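PDB 5T3B: glycoside Hydrolase from Bacteroides plebeius, which probably hydrolyses glycosidic bonds in polysaccharides, as a glycoside hydrolase family 50 enzyme of a subfamily enriched in human gut Bacteroidetes. Local coordinates for residues 367-370 and 371-374. Sequence-based numbering, arbitrary orientation.
With EDO (1,2-ethanediol), chain H; EDO (1,2-ethanediol), chain P.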
ATOM      1  N   SER A 367     -13.697   6.441   5.799  1.00  9.82           N
ATOM      2  CA  SER A 367     -13.276   5.615   6.918  1.00  9.78           C
ATOM      3  C   SER A 367     -12.895   4.218   6.410  1.00 10.29           C
ATOM      4  O   SER A 367     -13.624   3.615   5.608  1.00 10.95           O
ATOM      5  CB  SER A 367     -14.405   5.479   7.913  1.00 11.64           C
ATOM      6  OG  SER A 367     -14.907   6.719   8.331  1.00 13.52           O
ATOM      7  N   PRO A 368     -11.785   3.653   6.913  1.00  9.36           N
ATOM      8  CA  PRO A 368     -11.553   2.232   6.678  1.00  9.43           C
ATOM      9  C   PRO A 368     -12.746   1.390   7.101  1.00 10.13           C
ATOM     10  O   PRO A 368     -13.360   1.706   8.115  1.00 11.38           O
ATOM     11  CB  PRO A 368     -10.331   1.968   7.537  1.00 11.60           C
ATOM     12  CG  PRO A 368      -9.668   3.254   7.638  1.00 11.86           C
ATOM     13  CD  PRO A 368     -10.741   4.240   7.746  1.00 10.35           C
ATOM     14  N   GLU A 369     -13.104   0.384   6.304  1.00  9.68           N
ATOM     15  CA  GLU A 369     -14.346  -0.341   6.546  1.00 10.49           C
ATOM     16  C   GLU A 369     -14.030  -1.581   7.378  1.00  9.68           C
ATOM     17  O   GLU A 369     -13.518  -2.550   6.853  1.00 10.12           O
ATOM     18  CB  GLU A 369     -14.936  -0.719   5.198  1.00  9.85           C
ATOM     19  CG  GLU A 369     -15.333   0.478   4.351  1.00 10.27           C
ATOM     20  CD  GLU A 369     -15.404   0.152   2.893  1.00 10.99           C
ATOM     21  OE1 GLU A 369     -14.322  -0.072   2.271  1.00 11.59           O
ATOM     22  OE2 GLU A 369     -16.531   0.080   2.386  1.00 13.11           O
ATOM     23  N   LYS A 370     -14.328  -1.516   8.670  1.00 10.58           N
ATOM     24  CA  LYS A 370     -13.893  -2.587   9.547  1.00 11.66           C
ATOM     25  C   LYS A 370     -14.535  -3.929   9.194  1.00 10.62           C
ATOM     26  O   LYS A 370     -13.883  -4.954   9.333  1.00 11.40           O
ATOM     27  CB  LYS A 370     -14.163  -2.164  11.017  1.00 13.46           C
ATOM     28  CG  LYS A 370     -13.688  -3.129  12.068  1.00 13.94           C
ATOM     29  CD  LYS A 370     -12.195  -3.349  11.993  1.00 14.81           C
ATOM     30  CE  LYS A 370     -11.608  -3.883  13.304  1.00 16.23           C
ATOM     31  NZ  LYS A 370     -12.243  -5.133  13.756  1.00 14.84           N
ATOM     32  N   GLY A 371     -15.763  -3.939   8.720  1.00 11.74           N
ATOM     33  CA  GLY A 371     -16.350  -5.197   8.286  1.00 11.52           C
ATOM     34  C   GLY A 371     -15.592  -5.840   7.138  1.00 11.12           C
ATOM     35  O   GLY A 371     -15.354  -7.040   7.135  1.00 12.32           O
ATOM     36  N   TYR A 372     -15.201  -5.039   6.158  1.00 10.72           N
ATOM     37  CA  TYR A 372     -14.387  -5.567   5.061  1.00 10.41           C
ATOM     38  C   TYR A 372     -12.980  -5.980   5.554  1.00  9.58           C
ATOM     39  O   TYR A 372     -12.461  -7.006   5.121  1.00 10.21           O
ATOM     40  CB  TYR A 372     -14.301  -4.620   3.857  1.00 10.77           C
ATOM     41  CG  TYR A 372     -15.548  -4.568   3.071  1.00 12.73           C
ATOM     42  CD1 TYR A 372     -16.008  -5.667   2.369  1.00 15.79           C
ATOM     43  CD2 TYR A 372     -16.289  -3.402   2.993  1.00 12.73           C
ATOM     44  CE1 TYR A 372     -17.169  -5.588   1.611  1.00 18.04           C
ATOM     45  CE2 TYR A 372     -17.496  -3.373   2.273  1.00 14.95           C
ATOM     46  CZ  TYR A 372     -17.903  -4.485   1.601  1.00 17.28           C
ATOM     47  OH  TYR A 372     -19.078  -4.473   0.828  1.00 23.43           O
ATOM     48  N   MET A 373     -12.388  -5.208   6.471  1.00  9.81           N
ATOM     49  CA  MET A 373     -11.064  -5.569   6.936  1.00  9.49           C
ATOM     50  C   MET A 373     -11.105  -6.854   7.758  1.00  9.48           C
ATOM     51  O   MET A 373     -10.174  -7.688   7.678  1.00 10.52           O
ATOM     52  CB  MET A 373     -10.447  -4.421   7.738  1.00  9.66           C
ATOM     53  CG  MET A 373     -10.188  -3.191   6.900  1.00  9.94           C
ATOM     54  SD  MET A 373      -9.275  -1.864   7.697  1.00 10.77           S
ATOM     55  CE  MET A 373     -10.352  -1.330   9.018  1.00 10.75           C
ATOM     56  N   ASP A 374     -12.170  -7.052   8.526  1.00 10.48           N
ATOM     57  CA  ASP A 374     -12.364  -8.336   9.205  1.00 10.45           C
ATOM     58  C   ASP A 374     -12.588  -9.479   8.218  1.00 10.84           C
ATOM     59  O   ASP A 374     -12.075 -10.578   8.384  1.00 12.66           O
ATOM     60  CB  ASP A 374     -13.580  -8.274  10.117  1.00 11.85           C
ATOM     61  CG  ASP A 374     -13.390  -7.416  11.384  1.00 14.42           C
ATOM     62  OD1 ASP A 374     -12.256  -6.958  11.656  1.00 14.50           O
ATOM     63  OD2 ASP A 374     -14.397  -7.196  12.103  1.00 18.53           O
TER
HETATM   64  C1  EDO H 506     -15.895   2.738  10.026  1.00 32.69           C
HETATM   65  O1  EDO H 506     -17.276   2.912   9.824  1.00 37.12           O
HETATM   66  C2  EDO H 506     -15.579   1.469  10.788  1.00 25.01           C
HETATM   67  O2  EDO H 506     -16.103   0.350   9.994  1.00 18.73           O
HETATM   68  C1  EDO P 514     -17.532   6.940  11.369  1.00 35.79           C
HETATM   69  O1  EDO P 514     -16.768   6.029  10.549  1.00 48.68           O
HETATM   70  C2  EDO P 514     -16.975   8.329  11.197  1.00 34.82           C
HETATM   71  O2  EDO P 514     -16.231   8.936  12.327  1.00 24.40           O
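Lys370 and Asp374 form an i/i+4 salt bridge on the first turn of helix 370-379, the helix that follows strand 358-361, with Glu369 at its N-cap position. Lys370 NZ lies 2.8 Å from Asp374 OD1 and takes the syn lone pair of that oxygen; OD2 is farther from NZ, at 3.4 Å, so the grip is one-sided. The lysine reaches this point by leaving the backbone with CG anti to N (chi1 -176°) and then bending at chi2 and chi4, which brings CD and CE alongside OD1 as well. Two backbone bonds of the i+4 to i kind define the same turn: Met373 N to Glu369 O at 2.9 Å, and Asp374 N to Lys370 O at 2.8 Å.

On another side of the turn, the Glu369 carboxylate runs beside the Tyr372 ring, both side chains pointing the same way and their planes 60° apart. OE2 approaches ring atom CD2 obliquely at 3.5 Å, while Glu369 CB sits at the ring edge, in its plane. The carboxylate is positioned from outside the turn, because OE1 is hydrogen-bonded to the hydroxyls of Tyr343 and Tyr362; Tyr343 also meets the Tyr372 ring.

The buried side is apolar. Met373 bends at chi3 (-64°), turning its methyl CE back over Pro368 CB, 3.6 Å away, and both residues pack on Leu426 of helix 412-427, so the loop and the first turn of the helix share one apolar partner. Before the turn, Ser367 OG is hydrogen-bonded to His421 NE2 of helix 412-427. A 1,2-ethanediol, probably from the crystallisation liquor, meets the first backbone amide of the helix: Lys370 N donates to its O2 at 2.9 Å.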